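Local coordinates for protein exosome complex component Rrp41 (PDB 3M7N) that is probably the catalytic subunit of the archaeal exosome, degrading RNA from its 3' end and able to add heteromeric RNA tails, at residues E[37-42]-E[55-60]; E[49-54]-E[129-134]; E[164-169]-E[182-187]. The protein carries 1 engineered substitution. All coordinates share one frame; numbering follows the deposited sequence.

Contact 1 of 3, residues E[37-42]-E[55-60]; sequences KRADGS and AVFGPR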
loop_
_atom_site.group_PDB
_atom_site.type_symbol
_atom_site.label_atom_id
_atom_site.label_comp_id
_atom_site.label_asym_id
_atom_site.label_seq_id
_atom_site.Cartn_x
_atom_site.Cartn_y
_atom_site.Cartn_z
ATOM N N LYS E 37 -16.304 26.270 2.602
ATOM C CA LYS E 37 -15.967 26.879 1.324
ATOM C C LYS E 37 -15.478 25.870 0.288
ATOM O O LYS E 37 -15.892 25.911 -0.867
ATOM C CB LYS E 37 -14.887 27.934 1.554
ATOM C CG LYS E 37 -14.438 28.684 0.317
ATOM C CD LYS E 37 -13.538 29.846 0.734
ATOM C CE LYS E 37 -13.047 30.638 -0.456
ATOM N NZ LYS E 37 -12.373 31.888 0.010
ATOM N N ARG E 38 -14.591 24.972 0.699
ATOM C CA ARG E 38 -13.904 24.110 -0.272
ATOM C C ARG E 38 -14.681 22.873 -0.750
ATOM O O ARG E 38 -14.376 22.319 -1.803
ATOM C CB ARG E 38 -12.491 23.736 0.216
ATOM C CG ARG E 38 -11.524 24.939 0.287
ATOM C CD ARG E 38 -11.260 25.548 -1.107
ATOM N NE ARG E 38 -10.824 26.954 -1.059
ATOM C CZ ARG E 38 -10.524 27.700 -2.131
ATOM N NH1 ARG E 38 -10.147 28.962 -1.984
ATOM N NH2 ARG E 38 -10.603 27.196 -3.358
ATOM N N ALA E 39 -15.694 22.453 -0.002
ATOM C CA ALA E 39 -16.473 21.284 -0.396
ATOM C C ALA E 39 -17.575 21.624 -1.402
ATOM O O ALA E 39 -18.099 22.734 -1.413
ATOM C CB ALA E 39 -17.058 20.600 0.836
ATOM N N ASP E 40 -17.923 20.671 -2.256
ATOM C CA ASP E 40 -19.082 20.846 -3.121
ATOM C C ASP E 40 -20.388 20.966 -2.318
ATOM O O ASP E 40 -21.305 21.670 -2.722
ATOM C CB ASP E 40 -19.172 19.696 -4.114
ATOM C CG ASP E 40 -17.964 19.644 -5.044
ATOM O OD1 ASP E 40 -17.498 20.724 -5.464
ATOM O OD2 ASP E 40 -17.470 18.538 -5.350
ATOM N N GLY E 41 -20.467 20.283 -1.182
ATOM C CA GLY E 41 -21.623 20.390 -0.320
ATOM C C GLY E 41 -21.247 20.085 1.113
ATOM O O GLY E 41 -20.338 19.298 1.379
ATOM N N SER E 42 -21.942 20.704 2.052
ATOM C CA SER E 42 -21.577 20.501 3.444
ATOM C C SER E 42 -22.731 20.730 4.393
ATOM O O SER E 42 -23.747 21.331 4.038
ATOM C CB SER E 42 -20.436 21.437 3.818
ATOM O OG SER E 42 -20.751 22.769 3.458
ATOM N N ALA E 55 -19.091 16.591 4.532
ATOM C CA ALA E 55 -18.579 17.229 3.337
ATOM C C ALA E 55 -18.680 16.270 2.167
ATOM O O ALA E 55 -18.409 15.068 2.292
ATOM C CB ALA E 55 -17.119 17.668 3.554
ATOM N N VAL E 56 -19.062 16.816 1.025
ATOM C CA VAL E 56 -19.229 16.045 -0.185
ATOM C C VAL E 56 -18.401 16.607 -1.341
ATOM O O VAL E 56 -18.387 17.816 -1.598
ATOM C CB VAL E 56 -20.710 16.011 -0.594
ATOM C CG1 VAL E 56 -20.877 15.429 -2.008
ATOM C CG2 VAL E 56 -21.513 15.222 0.434
ATOM N N PHE E 57 -17.727 15.711 -2.049
ATOM C CA PHE E 57 -16.963 16.072 -3.239
ATOM C C PHE E 57 -17.354 15.101 -4.325
ATOM O O PHE E 57 -17.215 13.891 -4.147
ATOM C CB PHE E 57 -15.461 15.943 -2.978
ATOM C CG PHE E 57 -14.973 16.744 -1.808
ATOM C CD1 PHE E 57 -15.071 16.244 -0.516
ATOM C CD2 PHE E 57 -14.411 17.995 -1.992
ATOM C CE1 PHE E 57 -14.612 16.985 0.585
ATOM C CE2 PHE E 57 -13.952 18.747 -0.893
ATOM C CZ PHE E 57 -14.056 18.241 0.394
ATOM N N GLY E 58 -17.845 15.622 -5.444
ATOM C CA GLY E 58 -18.241 14.787 -6.557
ATOM C C GLY E 58 -19.473 15.331 -7.242
ATOM O O GLY E 58 -20.051 16.312 -6.790
ATOM N N PRO E 59 -19.865 14.722 -8.363
ATOM C CA PRO E 59 -19.110 13.657 -9.039
ATOM C C PRO E 59 -17.763 14.178 -9.521
ATOM O O PRO E 59 -17.718 15.240 -10.134
ATOM C CB PRO E 59 -19.968 13.330 -10.266
ATOM C CG PRO E 59 -21.306 13.948 -10.009
ATOM C CD PRO E 59 -21.073 15.116 -9.100
ATOM N N ARG E 60 -16.690 13.440 -9.255
ATOM C CA ARG E 60 -15.360 13.827 -9.709
ATOM C C ARG E 60 -14.542 12.599 -10.080
ATOM O O ARG E 60 -15.066 11.484 -10.118
ATOM C CB ARG E 60 -14.640 14.583 -8.599
ATOM C CG ARG E 60 -14.424 13.743 -7.345
ATOM C CD ARG E 60 -13.672 14.508 -6.280
ATOM N NE ARG E 60 -13.383 13.700 -5.092
ATOM C CZ ARG E 60 -12.614 14.117 -4.087
ATOM N NH1 ARG E 60 -12.401 13.343 -3.035
ATOM N NH2 ARG E 60 -12.053 15.324 -4.134
#
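Asp40 has CG anti to its carbonyl carbon (chi1 -62°), which carries its carboxylate across to segment 55-60, while Phe57, with the same first torsion (chi1 -56°), brings the far end of its ring back against segment 37-42. Asp40 OD2 accepts the N-H of Gly58, with Gly58 N 2.9 Å away, in a fairly straight bond (158° at the hydrogen). Asp40 OD2 uses its anti lone pair, the one turned away from OD1, and lies 3.3 Å from Phe57 CA.

The ring makes the apolar half of the contact. Phe57 CE2 lies 3.6 Å from Ala39 CA, obliquely to the ring, and Phe57 CZ is 3.8 Å from Ala39 CB. Ala39 CB also meets Ala55 CB at 4.0 Å, and Phe57 CB rests over the guanidinium of Arg60, whose NH1 is salt-bridged to Asp124.

Behind these side chains the open end of the hairpin of strands 41-47 and 50-60 carries a classic beta bulge: Asp40 and Gly41 both face Val56. Val56 N bonds to Gly41 O at 2.8 Å, whereas the return bond from Gly41 N to Val56 O is longer, 3.3 Å. Val56 packs on helix 136-150. In the exosome complex exonuclease 2 subunit, Pro87 packs on Phe57 and Asp145 pairs with Arg38.

The contact thus illustrates a division of labour, with alanine and phenylalanine carbons closing one part and a carboxylate gripping the main chain at another. Asp40 OD2 stays 6.3 Å from Arg60 NE, and Arg60, already paired with Asp124, would probably affect it only modestly; a basic side chain of a neighbouring subunit also packs on Asp40. Across the contact, this oxygen's direct partner is a neutral peptide N-H.

Contact 2 of 3, residues E[49-54]-E[129-134]; sequences KNKVIA and VLQADA. With nucleotides of chain L.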
loop_
_atom_site.group_PDB
_atom_site.type_symbol
_atom_site.label_atom_id
_atom_site.label_comp_id
_atom_site.label_asym_id
_atom_site.label_seq_id
_atom_site.Cartn_x
_atom_site.Cartn_y
_atom_site.Cartn_z
ATOM N N LYS E 49 -25.505 16.156 22.375
ATOM C CA LYS E 49 -24.131 16.587 22.541
ATOM C C LYS E 49 -23.261 16.236 21.352
ATOM O O LYS E 49 -22.086 16.602 21.322
ATOM C CB LYS E 49 -23.528 16.000 23.811
ATOM C CG LYS E 49 -24.121 16.563 25.074
ATOM C CD LYS E 49 -23.428 15.985 26.299
ATOM C CE LYS E 49 -24.222 16.306 27.561
ATOM N NZ LYS E 49 -24.858 17.659 27.466
ATOM N N ASN E 50 -23.821 15.526 20.376
ATOM C CA ASN E 50 -23.068 15.206 19.169
ATOM C C ASN E 50 -22.817 16.470 18.403
ATOM O O ASN E 50 -23.722 17.287 18.251
ATOM C CB ASN E 50 -23.828 14.242 18.254
ATOM C CG ASN E 50 -23.856 12.825 18.792
ATOM O OD1 ASN E 50 -22.815 12.166 18.887
ATOM N ND2 ASN E 50 -25.054 12.347 19.156
ATOM N N LYS E 51 -21.593 16.642 17.919
ATOM C CA LYS E 51 -21.315 17.736 16.987
ATOM C C LYS E 51 -20.543 17.190 15.817
ATOM O O LYS E 51 -19.410 16.752 15.970
ATOM C CB LYS E 51 -20.517 18.849 17.654
ATOM C CG LYS E 51 -21.192 19.444 18.861
ATOM C CD LYS E 51 -20.584 20.795 19.214
ATOM C CE LYS E 51 -21.121 21.283 20.551
ATOM N NZ LYS E 51 -20.500 22.576 20.884
ATOM N N VAL E 52 -21.154 17.217 14.643
ATOM C CA VAL E 52 -20.554 16.576 13.494
ATOM C C VAL E 52 -20.538 17.516 12.321
ATOM O O VAL E 52 -21.322 18.464 12.256
ATOM C CB VAL E 52 -21.339 15.307 13.081
ATOM C CG1 VAL E 52 -21.578 14.419 14.283
ATOM C CG2 VAL E 52 -22.653 15.679 12.433
ATOM N N ILE E 53 -19.632 17.247 11.390
ATOM C CA ILE E 53 -19.583 17.994 10.145
ATOM C C ILE E 53 -19.419 17.064 8.927
ATOM O O ILE E 53 -18.696 16.073 8.972
ATOM C CB ILE E 53 -18.518 19.136 10.207
ATOM C CG1 ILE E 53 -18.589 19.985 8.938
ATOM C CG2 ILE E 53 -17.119 18.584 10.460
ATOM C CD1 ILE E 53 -18.077 21.400 9.146
ATOM N N ALA E 54 -20.121 17.365 7.849
ATOM C CA ALA E 54 -20.124 16.489 6.690
ATOM C C ALA E 54 -19.724 17.279 5.476
ATOM O O ALA E 54 -20.021 18.469 5.376
ATOM C CB ALA E 54 -21.516 15.873 6.463
ATOM N N VAL E 129 -16.781 13.463 13.401
ATOM C CA VAL E 129 -17.338 13.675 14.718
ATOM C C VAL E 129 -16.403 14.571 15.527
ATOM O O VAL E 129 -15.358 14.132 15.988
ATOM C CB VAL E 129 -17.579 12.345 15.469
ATOM C CG1 VAL E 129 -18.240 12.613 16.797
ATOM C CG2 VAL E 129 -18.432 11.407 14.638
ATOM N N LEU E 130 -16.805 15.824 15.698
ATOM C CA LEU E 130 -16.049 16.799 16.469
ATOM C C LEU E 130 -16.336 16.624 17.945
ATOM O O LEU E 130 -15.489 16.887 18.795
ATOM C CB LEU E 130 -16.427 18.211 16.024
ATOM C CG LEU E 130 -16.039 18.496 14.568
ATOM C CD1 LEU E 130 -16.486 19.887 14.139
ATOM C CD2 LEU E 130 -14.514 18.312 14.372
ATOM N N GLN E 131 -17.554 16.194 18.253
ATOM C CA GLN E 131 -17.909 15.904 19.622
ATOM C C GLN E 131 -18.906 14.766 19.610
ATOM O O GLN E 131 -19.910 14.812 18.878
ATOM C CB GLN E 131 -18.478 17.131 20.347
ATOM C CG GLN E 131 -18.712 16.884 21.847
ATOM C CD GLN E 131 -19.249 18.106 22.583
ATOM O OE1 GLN E 131 -20.406 18.128 23.009
ATOM N NE2 GLN E 131 -18.413 19.128 22.730
ATOM N N ALA E 132 -18.618 13.753 20.425
ATOM C CA ALA E 132 -19.330 12.496 20.347
ATOM C C ALA E 132 -20.267 12.285 21.510
ATOM O O ALA E 132 -19.930 12.531 22.667
ATOM C CB ALA E 132 -18.353 11.344 20.263
ATOM N N ASP E 133 -21.456 11.814 21.190
ATOM C CA ASP E 133 -22.332 11.275 22.210
ATOM C C ASP E 133 -23.045 10.083 21.589
ATOM O O ASP E 133 -22.706 9.679 20.475
ATOM C CB ASP E 133 -23.309 12.331 22.720
ATOM C CG ASP E 133 -23.745 12.068 24.144
ATOM O OD1 ASP E 133 -23.171 12.672 25.081
ATOM O OD2 ASP E 133 -24.653 11.234 24.328
ATOM N N ALA E 134 -24.007 9.507 22.302
ATOM C CA ALA E 134 -24.753 8.382 21.760
ATOM C C ALA E 134 -25.373 8.802 20.436
ATOM O O ALA E 134 -25.784 9.941 20.279
ATOM C CB ALA E 134 -25.827 7.921 22.747
ATOM P P C L 6 -21.951 2.953 19.702
ATOM O OP1 C L 6 -23.336 3.217 19.244
ATOM O OP2 C L 6 -21.094 2.036 18.911
ATOM O "O5'" C L 6 -21.192 4.355 19.915
ATOM C "C5'" C L 6 -21.862 5.373 20.664
ATOM C "C4'" C L 6 -20.915 6.265 21.446
ATOM O "O4'" C L 6 -19.933 5.494 22.184
ATOM C "C3'" C L 6 -20.030 7.194 20.633
ATOM O "O3'" C L 6 -20.805 8.228 20.029
ATOM C "C2'" C L 6 -19.134 7.691 21.761
ATOM O "O2'" C L 6 -19.773 8.623 22.624
ATOM C "C1'" C L 6 -18.866 6.377 22.500
ATOM N N1 C L 6 -17.559 5.790 22.098
ATOM C C2 C L 6 -16.402 6.284 22.703
ATOM O O2 C L 6 -16.506 7.175 23.555
ATOM N N3 C L 6 -15.202 5.768 22.342
ATOM C C4 C L 6 -15.138 4.803 21.421
ATOM N N4 C L 6 -13.923 4.328 21.102
ATOM C C5 C L 6 -16.316 4.289 20.793
ATOM C C6 C L 6 -17.494 4.807 21.155
#
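Lys51 faces both Leu130 and Gln131, a classic beta bulge at the point where the chain leaves strand 122-129 of the RNase PH domain. Lys51 O accepts two N-H groups, from Leu130 N at 2.8 Å and from Gln131 N at 3.0 Å, while Lys51 N donates to Gln131 O at 2.7 Å.

Beyond the bulge Asn50 takes over, its CG anti to the carbonyl carbon (chi1 -73°), which swings the amide toward the backbone of Asp133 and Ala134. Asn50 CB lies 4.0 Å from Gln131 O. Past CG, Asn50 OD1 accepts from Asp133 N at 2.7 Å, the donor standing well above the carbonyl plane. At the tip Asn50 ND2 donates to Ala134 O at 2.8 Å, with that oxygen in the amide plane; ND2 also reaches Met47 O. An alanine here would probably leave Asp133 N without this acceptor and Ala134 O without this donor, weakening the hold on the loop beside C6 of RNA chain L.

The side chains of Lys51 and Gln131 run side by side, Lys51 CB to Gln131 CB 3.8 Å, and both Lys51 NZ and Gln131 NE2 end on Glu43 of the exosome complex exonuclease 2 subunit. Asp133 OD1 is salt-bridged to Lys44 of that subunit, while Asp133 OD2 accepts Ala134 N at 2.7 Å, from above the carboxylate plane.

Contact 3 of 3, residues E[164-169]-E[182-187]; sequences VGKADG and FGEADM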
loop_
_atom_site.group_PDB
_atom_site.type_symbol
_atom_site.label_atom_id
_atom_site.label_comp_id
_atom_site.label_asym_id
_atom_site.label_seq_id
_atom_site.Cartn_x
_atom_site.Cartn_y
_atom_site.Cartn_z
ATOM N N VAL E 164 -33.450 4.062 18.413
ATOM C CA VAL E 164 -34.337 3.891 19.540
ATOM C C VAL E 164 -33.552 3.078 20.538
ATOM O O VAL E 164 -32.896 2.101 20.161
ATOM C CB VAL E 164 -35.624 3.135 19.155
ATOM C CG1 VAL E 164 -36.309 2.580 20.402
ATOM C CG2 VAL E 164 -36.563 4.044 18.366
ATOM N N GLY E 165 -33.594 3.492 21.799
ATOM C CA GLY E 165 -32.956 2.750 22.867
ATOM C C GLY E 165 -33.990 2.016 23.696
ATOM O O GLY E 165 -35.183 2.053 23.419
ATOM N N LYS E 166 -33.518 1.326 24.717
ATOM C CA LYS E 166 -34.408 0.682 25.648
ATOM C C LYS E 166 -33.821 0.872 27.033
ATOM O O LYS E 166 -32.683 0.482 27.292
ATOM C CB LYS E 166 -34.586 -0.799 25.315
ATOM C CG LYS E 166 -35.516 -1.525 26.293
ATOM C CD LYS E 166 -35.767 -2.959 25.869
ATOM C CE LYS E 166 -36.096 -3.859 27.033
ATOM N NZ LYS E 166 -36.262 -5.249 26.522
ATOM N N ALA E 167 -34.602 1.495 27.911
ATOM C CA ALA E 167 -34.141 1.855 29.242
ATOM C C ALA E 167 -35.181 1.484 30.296
ATOM O O ALA E 167 -36.367 1.790 30.148
ATOM C CB ALA E 167 -33.819 3.335 29.295
ATOM N N ASP E 168 -34.733 0.800 31.346
ATOM C CA ASP E 168 -35.630 0.335 32.403
ATOM C C ASP E 168 -36.839 -0.345 31.818
ATOM O O ASP E 168 -37.936 -0.216 32.346
ATOM C CB ASP E 168 -36.115 1.494 33.259
ATOM C CG ASP E 168 -35.000 2.142 34.051
ATOM O OD1 ASP E 168 -35.193 3.298 34.479
ATOM O OD2 ASP E 168 -33.943 1.506 34.253
ATOM N N GLY E 169 -36.649 -1.054 30.716
ATOM C CA GLY E 169 -37.731 -1.812 30.127
ATOM C C GLY E 169 -38.553 -0.977 29.173
ATOM O O GLY E 169 -39.470 -1.478 28.534
ATOM N N PHE E 182 -25.917 2.076 29.846
ATOM C CA PHE E 182 -26.542 1.295 30.913
ATOM C C PHE E 182 -27.929 0.738 30.581
ATOM O O PHE E 182 -28.530 0.044 31.405
ATOM C CB PHE E 182 -26.588 2.118 32.200
ATOM C CG PHE E 182 -25.271 2.702 32.572
ATOM C CD1 PHE E 182 -24.996 4.035 32.326
ATOM C CD2 PHE E 182 -24.282 1.909 33.133
ATOM C CE1 PHE E 182 -23.769 4.579 32.654
ATOM C CE2 PHE E 182 -23.051 2.445 33.462
ATOM C CZ PHE E 182 -22.796 3.786 33.222
ATOM N N GLY E 183 -28.426 1.046 29.380
ATOM C CA GLY E 183 -29.717 0.563 28.915
ATOM C C GLY E 183 -29.710 -0.905 28.511
ATOM O O GLY E 183 -28.766 -1.638 28.796
ATOM N N GLU E 184 -30.764 -1.344 27.837
ATOM C CA GLU E 184 -30.902 -2.754 27.512
ATOM C C GLU E 184 -30.754 -3.018 26.015
ATOM O O GLU E 184 -30.600 -4.169 25.587
ATOM C CB GLU E 184 -32.256 -3.281 27.994
ATOM C CG GLU E 184 -32.378 -3.448 29.502
ATOM C CD GLU E 184 -33.097 -2.288 30.168
ATOM O OE1 GLU E 184 -34.212 -1.930 29.726
ATOM O OE2 GLU E 184 -32.546 -1.727 31.140
ATOM N N ALA E 185 -30.815 -1.958 25.217
ATOM C CA ALA E 185 -30.759 -2.123 23.779
ATOM C C ALA E 185 -30.507 -0.805 23.051
ATOM O O ALA E 185 -30.815 0.260 23.557
ATOM C CB ALA E 185 -32.032 -2.785 23.283
ATOM N N ASP E 186 -29.934 -0.888 21.860
ATOM C CA ASP E 186 -29.660 0.293 21.062
ATOM C C ASP E 186 -29.842 -0.070 19.593
ATOM O O ASP E 186 -29.264 -1.047 19.098
ATOM C CB ASP E 186 -28.242 0.804 21.345
ATOM C CG ASP E 186 -27.913 2.087 20.588
ATOM O OD1 ASP E 186 -26.733 2.279 20.238
ATOM O OD2 ASP E 186 -28.827 2.894 20.323
ATOM N N MET E 187 -30.649 0.712 18.889
ATOM C CA MET E 187 -31.065 0.320 17.555
ATOM C C MET E 187 -31.191 1.493 16.579
ATOM O O MET E 187 -32.270 2.064 16.395
ATOM C CB MET E 187 -32.368 -0.461 17.649
ATOM C CG MET E 187 -32.845 -1.047 16.336
ATOM S SD MET E 187 -34.329 -2.040 16.586
ATOM C CE MET E 187 -34.703 -2.479 14.890
#
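Glu184 presents the flat group of this contact, a carboxylate whose oxygens are turned to the backbone of the turn at Asp168 and Gly169. Gly169 N donates to Glu184 OE1 at 2.8 Å, arriving on the syn side and 25° out of the carboxylate plane. Asp168 N adds a weak, bent bond to Glu184 OE2 at 3.3 Å. Glu184 reaches the turn because its chain bends at chi2 (99°), which folds the carboxylate back over segment 164-169. The backbone of Asp168 and Gly169 has the torsions of a type I' turn, the tight link between strands 158-167 and 170-173, so one carboxylate binds Gly169 N firmly and Asp168 N only weakly.

Lys166 crosses Glu184 at about a right angle, with Lys166 CG 3.7 Å from Glu184 OE1. This is contact through the aliphatic carbons: Lys166 NZ stays 5.0 Å from Glu184 OE1 and is salt-bridged instead to Glu214. On the same face of the sheet Lys166 CB meets Ala185 CB at 3.8 Å.

Glu184 N closes a nearly straight bond to Lys166 O at 2.7 Å. Just before it Gly183, the first residue out of helix 177-182, comes so close to Lys166 O that a CB pointing there would collide with it. Farther along, Val164 and Met187 form a hydrogen-bonded antiparallel pair, with Met187 N bonded to Val164 O at 2.9 Å.

Asp186 lies on the other face, near Asp180 and a phosphate of the bound RNA. Strand segments 164-167 and 185-187 run antiparallel (171°), and their strands, 158-167 and 185-194, form the middle of a four-stranded sheet: strand 170-173 flanks the first, strand 197-207 the second, and helix 212-248 packs on the face bearing Val164 and Met187.

From the N terminus, the chain first reaches contact 1, which closes the open end of the hairpin formed by strands 41-47 and 50-60. Contact 2 starts inside that hairpin, on the earlier part of strand 50-60, and closes only 75 residues later, just before helix 136-150; the two therefore cross along the chain. They share one sheet and touch where Ser42 CB lies 3.4 Å from Ala54 O. Contact 3 follows in series, closing a short loop through strand 170-173 and helix 177-182 in the second family domain. It lies about 36 Å from contact 1 between centres, but its nearest atoms come within about 6 Å of contact 2, on the side where RNA binds.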